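Local structure of uncharacterized protein (Sulfolobus solfataricus P2, 2QS7) at residues K9-V14 against E38-F43; T44-Q49 against E110-K115. The protein is of unknown function but is probably an oxidoreductase of the DsrE/DsrF-like family, some of whose members act in sulfur metabolism. One frame throughout, in Å; residues are numbered along the deposited sequence.

Contact 1 (K9-V14 against E38-F43); sequences KLSIIV and EVNLFF
Leu-10 and Asn-40 begin the backbone pairing of two parallel strands: Leu-10 N gives its hydrogen to Glu-38 O at 2.9 Å, and Leu-10 O takes that of Asn-40 N. Ile-12 repeats the pattern between Asn-40 and Phe-42, and Val-14 N closes the series on Phe-42 O.

The polar side chains share one face with Ile-13 and Phe-42, which lie toward its C-terminal end. Asn-40 ND2 donates to Ser-11 OG over 3.1 Å, nearly straight at 174° and in the amide plane; chi1 near -56° on both residues sets Ser-11 OG and Asn-40 CG beside the backbone N, and the short serine suits the longer amide reaching it. A weak bond from ND2 to Glu-38 OE2 and one from Arg-135 NE to Asn-40 OD1 fix the amide's rotation; an alanine here would probably cost Ser-11 OG the ND2 donor and Arg-135 NE the acceptor OD1. Lys-9 lays its CD alongside the Glu-38 carboxylate, 3.5 Å from OE2, while its NZ turns to the carbonyls of Arg-135 and Glu-137.

The opposite face is wholly apolar. Leu-41 CD2 reaches Ile-12 CB at 3.9 Å, and Val-14 CB sits over the Phe-43 ring in a CH-pi contact; beta-branched Ile-12 and Val-14 suit a strand.

Helix 19-34 covers this face, as expected of a beta-alpha-beta crossover joining neighbouring parallel strands.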
ATOM      1  N   LYS A   9     -13.894  -2.639 -12.814  1.00 52.93           N
ATOM      2  CA  LYS A   9     -13.057  -1.451 -12.712  1.00 54.46           C
ATOM      3  C   LYS A   9     -11.985  -1.613 -11.690  1.00 53.45           C
ATOM      4  O   LYS A   9     -12.214  -2.183 -10.625  1.00 50.78           O
ATOM      5  CB  LYS A   9     -13.989  -0.284 -12.320  1.00 56.74           C
ATOM      6  CG  LYS A   9     -13.331   1.053 -12.161  1.00 59.70           C
ATOM      7  CD  LYS A   9     -14.426   2.194 -12.096  1.00 60.62           C
ATOM      8  CE  LYS A   9     -15.324   2.099 -10.914  1.00 57.85           C
ATOM      9  NZ  LYS A   9     -16.172   3.325 -10.740  1.00 52.96           N
ATOM     10  N   LEU A  10     -10.808  -1.114 -12.033  1.00 52.00           N
ATOM     11  CA  LEU A  10      -9.657  -1.066 -11.163  1.00 50.69           C
ATOM     12  C   LEU A  10      -9.122   0.373 -11.126  1.00 52.02           C
ATOM     13  O   LEU A  10      -8.887   0.983 -12.156  1.00 50.15           O
ATOM     14  CB  LEU A  10      -8.551  -1.950 -11.712  1.00 49.74           C
ATOM     15  CG  LEU A  10      -7.213  -1.953 -10.957  1.00 53.61           C
ATOM     16  CD1 LEU A  10      -7.368  -2.488  -9.538  1.00 49.45           C
ATOM     17  CD2 LEU A  10      -6.181  -2.790 -11.763  1.00 47.14           C
ATOM     18  N   SER A  11      -8.927   0.897  -9.920  1.00 50.94           N
ATOM     19  CA  SER A  11      -8.369   2.219  -9.745  1.00 50.00           C
ATOM     20  C   SER A  11      -7.164   2.113  -8.838  1.00 50.27           C
ATOM     21  O   SER A  11      -7.181   1.423  -7.821  1.00 49.57           O
ATOM     22  CB  SER A  11      -9.422   3.181  -9.182  1.00 50.75           C
ATOM     23  OG  SER A  11     -10.618   3.245 -10.010  1.00 50.05           O
ATOM     24  N   ILE A  12      -6.101   2.802  -9.206  1.00 50.82           N
ATOM     25  CA  ILE A  12      -4.861   2.730  -8.431  1.00 51.70           C
ATOM     26  C   ILE A  12      -4.311   4.101  -8.163  1.00 51.75           C
ATOM     27  O   ILE A  12      -4.202   4.913  -9.087  1.00 49.55           O
ATOM     28  CB  ILE A  12      -3.756   1.958  -9.215  1.00 52.64           C
ATOM     29  CG1 ILE A  12      -4.258   0.575  -9.641  1.00 54.18           C
ATOM     30  CG2 ILE A  12      -2.444   1.862  -8.373  1.00 52.08           C
ATOM     31  CD1 ILE A  12      -3.182  -0.201 -10.451  1.00 51.94           C
ATOM     32  N   ILE A  13      -3.985   4.353  -6.887  1.00 52.39           N
ATOM     33  CA  ILE A  13      -3.299   5.574  -6.475  1.00 52.69           C
ATOM     34  C   ILE A  13      -1.830   5.197  -6.525  1.00 51.27           C
ATOM     35  O   ILE A  13      -1.340   4.339  -5.758  1.00 52.08           O
ATOM     36  CB  ILE A  13      -3.652   6.068  -5.070  1.00 54.65           C
ATOM     37  CG1 ILE A  13      -5.127   6.408  -4.994  1.00 55.80           C
ATOM     38  CG2 ILE A  13      -2.798   7.308  -4.666  1.00 47.71           C
ATOM     39  CD1 ILE A  13      -5.614   6.762  -3.550  1.00 56.44           C
ATOM     40  N   VAL A  14      -1.142   5.779  -7.491  1.00 51.45           N
ATOM     41  CA  VAL A  14       0.288   5.490  -7.703  1.00 50.43           C
ATOM     42  C   VAL A  14       1.046   6.522  -6.935  1.00 52.51           C
ATOM     43  O   VAL A  14       1.346   7.616  -7.438  1.00 52.46           O
ATOM     44  CB  VAL A  14       0.683   5.509  -9.204  1.00 50.97           C
ATOM     45  CG1 VAL A  14       2.150   5.087  -9.383  1.00 48.34           C
ATOM     46  CG2 VAL A  14      -0.263   4.609 -10.037  1.00 49.53           C
ATOM     47  N   GLU A  38     -11.997  -1.377 -16.828  1.00 54.07           N
ATOM     48  CA  GLU A  38     -11.775   0.042 -16.968  1.00 55.06           C
ATOM     49  C   GLU A  38     -10.684   0.270 -15.907  1.00 52.56           C
ATOM     50  O   GLU A  38     -10.790  -0.225 -14.771  1.00 52.34           O
ATOM     51  CB  GLU A  38     -13.075   0.785 -16.636  1.00 57.39           C
ATOM     52  CG  GLU A  38     -12.900   2.277 -16.430  1.00 69.70           C
ATOM     53  CD  GLU A  38     -14.131   2.967 -15.777  1.00 71.02           C
ATOM     54  OE1 GLU A  38     -15.261   2.408 -16.034  1.00 71.79           O
ATOM     55  OE2 GLU A  38     -13.931   4.047 -15.023  1.00 76.01           O
ATOM     56  N   VAL A  39      -9.595   0.957 -16.258  1.00 49.93           N
ATOM     57  CA  VAL A  39      -8.533   1.198 -15.311  1.00 49.72           C
ATOM     58  C   VAL A  39      -8.309   2.697 -15.174  1.00 51.99           C
ATOM     59  O   VAL A  39      -8.191   3.399 -16.172  1.00 50.54           O
ATOM     60  CB  VAL A  39      -7.191   0.499 -15.729  1.00 51.50           C
ATOM     61  CG1 VAL A  39      -6.132   0.731 -14.717  1.00 44.53           C
ATOM     62  CG2 VAL A  39      -7.397  -1.004 -15.922  1.00 43.90           C
ATOM     63  N   ASN A  40      -8.246   3.161 -13.926  1.00 51.14           N
ATOM     64  CA  ASN A  40      -7.989   4.551 -13.628  1.00 49.98           C
ATOM     65  C   ASN A  40      -6.719   4.614 -12.813  1.00 50.28           C
ATOM     66  O   ASN A  40      -6.605   3.947 -11.801  1.00 50.67           O
ATOM     67  CB  ASN A  40      -9.140   5.175 -12.820  1.00 47.87           C
ATOM     68  CG  ASN A  40     -10.443   5.047 -13.493  1.00 48.44           C
ATOM     69  OD1 ASN A  40     -10.645   5.587 -14.580  1.00 50.24           O
ATOM     70  ND2 ASN A  40     -11.360   4.345 -12.846  1.00 49.25           N
ATOM     71  N   LEU A  41      -5.763   5.417 -13.262  1.00 50.12           N
ATOM     72  CA  LEU A  41      -4.524   5.606 -12.507  1.00 50.62           C
ATOM     73  C   LEU A  41      -4.447   7.043 -12.046  1.00 51.60           C
ATOM     74  O   LEU A  41      -4.668   7.971 -12.829  1.00 53.47           O
ATOM     75  CB  LEU A  41      -3.312   5.286 -13.370  1.00 50.02           C
ATOM     76  CG  LEU A  41      -3.267   3.880 -13.993  1.00 51.44           C
ATOM     77  CD1 LEU A  41      -2.042   3.775 -14.954  1.00 52.46           C
ATOM     78  CD2 LEU A  41      -3.223   2.803 -12.946  1.00 48.99           C
ATOM     79  N   PHE A  42      -4.117   7.216 -10.774  1.00 52.41           N
ATOM     80  CA  PHE A  42      -3.949   8.540 -10.187  0.50 53.10           C
ATOM     81  C   PHE A  42      -2.532   8.674  -9.641  1.00 53.17           C
ATOM     82  O   PHE A  42      -2.178   8.067  -8.620  1.00 53.29           O
ATOM     83  CB  PHE A  42      -4.943   8.764  -9.066  0.50 50.14           C
ATOM     84  CG  PHE A  42      -4.884  10.145  -8.486  0.50 53.69           C
ATOM     85  CD1 PHE A  42      -5.261  11.234  -9.232  0.50 48.87           C
ATOM     86  CD2 PHE A  42      -4.455  10.359  -7.189  0.50 55.92           C
ATOM     87  CE1 PHE A  42      -5.216  12.495  -8.679  0.50 50.96           C
ATOM     88  CE2 PHE A  42      -4.428  11.608  -6.658  0.50 46.03           C
ATOM     89  CZ  PHE A  42      -4.798  12.659  -7.389  0.50 43.49           C
ATOM     90  N   PHE A  43      -1.706   9.469 -10.329  1.00 52.80           N
ATOM     91  CA  PHE A  43      -0.324   9.641  -9.928  1.00 52.14           C
ATOM     92  C   PHE A  43      -0.189  10.787  -8.969  1.00 53.74           C
ATOM     93  O   PHE A  43      -0.555  11.910  -9.283  1.00 54.58           O
ATOM     94  CB  PHE A  43       0.577   9.842 -11.126  1.00 52.05           C
ATOM     95  CG  PHE A  43       0.725   8.621 -11.959  1.00 52.21           C
ATOM     96  CD1 PHE A  43      -0.255   8.281 -12.873  1.00 48.86           C
ATOM     97  CD2 PHE A  43       1.850   7.813 -11.853  1.00 51.93           C
ATOM     98  CE1 PHE A  43      -0.135   7.148 -13.670  1.00 52.75           C
ATOM     99  CE2 PHE A  43       1.975   6.658 -12.652  1.00 55.33           C
ATOM    100  CZ  PHE A  43       0.960   6.331 -13.559  1.00 51.64           C
TER

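Contact 2 (T44-Q49 against E110-K115); sequences TFWGLQ and EFFGIK
A Schellman motif ends helix 106-111, and the residues around that turn pack against the short helix 45-50. Gly-113 is its C-prime residue; the positive phi of 59° suits a glycine. Phe-112 lies just before the glycine and the turn at Gly-113 brings Ile-114 back, both with their side chains toward 44-49.

Phe-112 does most of the touching. Its CZ comes 3.6 Å from Trp-46 CZ3, the two side chains crossing at about a right angle while their ring planes are inclined at 48°. The amide of Gln-49 stands upright on the Phe-112 ring: OE1 lies 3.7 Å above the plane, over its centre. The Gln-49 chain is bent at chi2 (85°), which carries the amide to this place. OE1 is buried without a polar partner, and the electron-rich ring face is unlikely to compensate it. On the opposite face of the same ring lies Phe-111 CB.

Two lesser apolar contacts complete the surface. Phe-45 CZ meets the edge of the Phe-111 ring, 3.9 Å from CE2, and Leu-48 CG approaches Ile-114 CD1 at 4.3 Å. Large aromatic and branched side chains suit this place because they bridge backbones that stay well apart.

Much of the cluster is shared with the third subunit, where Asp-20 accepts the hydrogen bond of Trp-46 NE1 and Met-71 packs on Phe-112. Within the chain, Leu-48 rests on Ala-104 of strand 99-105, on Thr-108 and Met-109 of helix 106-111, and on Leu-119.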
ATOM      1  N   THR A  44       0.368  10.497  -7.806  1.00 54.03           N
ATOM      2  CA  THR A  44       0.496  11.465  -6.747  1.00 53.03           C
ATOM      3  C   THR A  44       1.861  11.319  -6.083  1.00 52.93           C
ATOM      4  O   THR A  44       2.529  10.303  -6.225  1.00 52.59           O
ATOM      5  CB  THR A  44      -0.664  11.289  -5.743  1.00 55.46           C
ATOM      6  OG1 THR A  44      -0.691  12.410  -4.859  1.00 54.67           O
ATOM      7  CG2 THR A  44      -0.539   9.971  -4.934  1.00 51.38           C
ATOM      8  N   PHE A  45       2.294  12.354  -5.401  1.00 52.48           N
ATOM      9  CA  PHE A  45       3.603  12.348  -4.751  1.00 54.75           C
ATOM     10  C   PHE A  45       4.705  11.812  -5.635  1.00 53.37           C
ATOM     11  O   PHE A  45       4.958  12.360  -6.695  1.00 54.26           O
ATOM     12  CB  PHE A  45       3.530  11.619  -3.387  1.00 56.01           C
ATOM     13  CG  PHE A  45       2.929  12.461  -2.302  1.00 59.93           C
ATOM     14  CD1 PHE A  45       1.538  12.563  -2.167  1.00 63.39           C
ATOM     15  CD2 PHE A  45       3.753  13.212  -1.452  1.00 62.68           C
ATOM     16  CE1 PHE A  45       0.973  13.397  -1.176  1.00 66.59           C
ATOM     17  CE2 PHE A  45       3.202  14.043  -0.465  1.00 64.51           C
ATOM     18  CZ  PHE A  45       1.818  14.136  -0.327  1.00 65.38           C
ATOM     19  N   TRP A  46       5.343  10.735  -5.224  1.00 52.64           N
ATOM     20  CA  TRP A  46       6.512  10.223  -5.939  1.00 53.63           C
ATOM     21  C   TRP A  46       6.161   9.664  -7.300  1.00 52.47           C
ATOM     22  O   TRP A  46       6.968   9.695  -8.236  1.00 51.79           O
ATOM     23  CB  TRP A  46       7.207   9.165  -5.087  1.00 52.02           C
ATOM     24  CG  TRP A  46       7.386   9.601  -3.692  1.00 51.89           C
ATOM     25  CD1 TRP A  46       6.925   8.985  -2.574  1.00 50.77           C
ATOM     26  CD2 TRP A  46       8.047  10.794  -3.255  1.00 50.92           C
ATOM     27  NE1 TRP A  46       7.282   9.706  -1.460  1.00 53.64           N
ATOM     28  CE2 TRP A  46       7.957  10.827  -1.853  1.00 53.20           C
ATOM     29  CE3 TRP A  46       8.699  11.841  -3.917  1.00 53.93           C
ATOM     30  CZ2 TRP A  46       8.511  11.864  -1.088  1.00 56.10           C
ATOM     31  CZ3 TRP A  46       9.228  12.869  -3.173  1.00 55.44           C
ATOM     32  CH2 TRP A  46       9.142  12.870  -1.762  1.00 56.18           C
ATOM     33  N   GLY A  47       4.945   9.157  -7.401  1.00 53.30           N
ATOM     34  CA  GLY A  47       4.459   8.603  -8.644  1.00 53.08           C
ATOM     35  C   GLY A  47       4.255   9.705  -9.651  1.00 53.96           C
ATOM     36  O   GLY A  47       4.417   9.503 -10.837  1.00 54.60           O
ATOM     37  N   LEU A  48       3.887  10.886  -9.189  1.00 54.27           N
ATOM     38  CA  LEU A  48       3.685  11.994 -10.106  1.00 56.97           C
ATOM     39  C   LEU A  48       5.031  12.423 -10.660  1.00 55.65           C
ATOM     40  O   LEU A  48       5.178  12.752 -11.832  1.00 55.66           O
ATOM     41  CB  LEU A  48       2.986  13.129  -9.382  1.00 57.17           C
ATOM     42  CG  LEU A  48       2.615  14.310 -10.252  1.00 64.27           C
ATOM     43  CD1 LEU A  48       1.771  13.878 -11.419  1.00 60.48           C
ATOM     44  CD2 LEU A  48       1.882  15.276  -9.380  1.00 71.38           C
ATOM     45  N   GLN A  49       6.035  12.395  -9.815  1.00 56.33           N
ATOM     46  CA  GLN A  49       7.407  12.725 -10.229  1.00 57.21           C
ATOM     47  C   GLN A  49       7.834  11.807 -11.378  1.00 56.31           C
ATOM     48  O   GLN A  49       8.453  12.216 -12.349  1.00 56.22           O
ATOM     49  CB  GLN A  49       8.346  12.422  -9.054  1.00 58.65           C
ATOM     50  CG  GLN A  49       9.480  13.370  -8.836  1.00 71.60           C
ATOM     51  CD  GLN A  49       9.039  14.551  -8.012  1.00 82.26           C
ATOM     52  OE1 GLN A  49       8.067  14.461  -7.232  1.00 91.64           O
ATOM     53  NE2 GLN A  49       9.734  15.668  -8.175  1.00 76.85           N
ATOM     54  N   GLU A 110       1.437  21.192  -6.921  1.00 64.30           N
ATOM     55  CA  GLU A 110       1.743  22.438  -6.216  1.00 67.10           C
ATOM     56  C   GLU A 110       2.929  22.227  -5.276  1.00 65.58           C
ATOM     57  O   GLU A 110       3.822  23.058  -5.231  1.00 64.38           O
ATOM     58  CB  GLU A 110       0.533  22.956  -5.406  1.00 68.55           C
ATOM     59  CG  GLU A 110      -0.688  23.403  -6.258  1.00 74.17           C
ATOM     60  CD  GLU A 110      -1.890  23.836  -5.410  1.00 72.77           C
ATOM     61  N   PHE A 111       2.936  21.121  -4.525  1.00 65.54           N
ATOM     62  CA  PHE A 111       4.046  20.832  -3.597  1.00 67.27           C
ATOM     63  C   PHE A 111       5.390  20.713  -4.293  1.00 67.48           C
ATOM     64  O   PHE A 111       6.407  21.063  -3.691  1.00 67.90           O
ATOM     65  CB  PHE A 111       3.940  19.510  -2.805  1.00 68.72           C
ATOM     66  CG  PHE A 111       2.794  19.404  -1.823  1.00 72.90           C
ATOM     67  CD1 PHE A 111       2.087  20.518  -1.365  1.00 74.29           C
ATOM     68  CD2 PHE A 111       2.509  18.151  -1.257  1.00 73.52           C
ATOM     69  CE1 PHE A 111       1.045  20.369  -0.431  1.00 74.36           C
ATOM     70  CE2 PHE A 111       1.501  17.993  -0.320  1.00 72.77           C
ATOM     71  CZ  PHE A 111       0.765  19.104   0.103  1.00 74.86           C
ATOM     72  N   PHE A 112       5.425  20.164  -5.507  1.00 66.18           N
ATOM     73  CA  PHE A 112       6.697  19.982  -6.211  1.00 65.50           C
ATOM     74  C   PHE A 112       6.933  20.945  -7.366  1.00 64.52           C
ATOM     75  O   PHE A 112       7.902  20.799  -8.097  1.00 65.42           O
ATOM     76  CB  PHE A 112       6.830  18.529  -6.633  1.00 66.86           C
ATOM     77  CG  PHE A 112       6.939  17.583  -5.468  1.00 67.81           C
ATOM     78  CD1 PHE A 112       8.084  17.584  -4.663  1.00 72.55           C
ATOM     79  CD2 PHE A 112       5.919  16.713  -5.167  1.00 67.21           C
ATOM     80  CE1 PHE A 112       8.195  16.716  -3.582  1.00 71.84           C
ATOM     81  CE2 PHE A 112       6.014  15.827  -4.086  1.00 68.35           C
ATOM     82  CZ  PHE A 112       7.154  15.823  -3.298  1.00 72.01           C
ATOM     83  N   GLY A 113       6.076  21.952  -7.493  1.00 62.82           N
ATOM     84  CA  GLY A 113       6.194  22.966  -8.539  1.00 61.47           C
ATOM     85  C   GLY A 113       6.156  22.411  -9.943  1.00 60.86           C
ATOM     86  O   GLY A 113       6.860  22.890 -10.810  1.00 62.06           O
ATOM     87  N   ILE A 114       5.337  21.391 -10.164  1.00 60.79           N
ATOM     88  CA  ILE A 114       5.201  20.760 -11.473  1.00 59.55           C
ATOM     89  C   ILE A 114       4.021  21.394 -12.187  1.00 60.32           C
ATOM     90  O   ILE A 114       2.978  21.610 -11.564  1.00 59.79           O
ATOM     91  CB  ILE A 114       4.935  19.257 -11.294  1.00 61.86           C
ATOM     92  CG1 ILE A 114       6.093  18.614 -10.520  1.00 59.77           C
ATOM     93  CG2 ILE A 114       4.696  18.569 -12.660  1.00 56.95           C
ATOM     94  CD1 ILE A 114       5.817  17.191 -10.111  1.00 57.35           C
ATOM     95  N   LYS A 115       4.188  21.703 -13.472  1.00 60.42           N
ATOM     96  CA  LYS A 115       3.112  22.278 -14.280  1.00 61.16           C
ATOM     97  C   LYS A 115       2.647  21.211 -15.278  1.00 60.97           C
ATOM     98  O   LYS A 115       3.354  20.233 -15.519  1.00 60.28           O
ATOM     99  CB  LYS A 115       3.559  23.584 -14.957  1.00 61.48           C
ATOM    100  CG  LYS A 115       3.895  24.721 -13.947  1.00 60.31           C
ATOM    101  CD  LYS A 115       4.372  26.029 -14.606  1.00 64.31           C
TER

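In the fold
From the N terminus, strand 9-14 leads through helix 19-34 to strand 38-43, and contact 1 closes that excursion in the middle of the parallel sheet. The chain then passes directly into helix 45-50. Contact 2 closes a much longer excursion, through several helices and strand 99-105, when 110-115 returns to 44-49. The two closures follow in series, neither nested nor crossed, with centres about 17 Å apart. They meet where strand 38-43 ends: Val-14 O and Thr-44 N, 3.1 Å apart, probably share a hydrogen bond, and Ile-13 CG2 packs on Thr-44 CG2. Together they tie the inner strands to helix 45-50 and the end of helix 106-111, which face the third subunit.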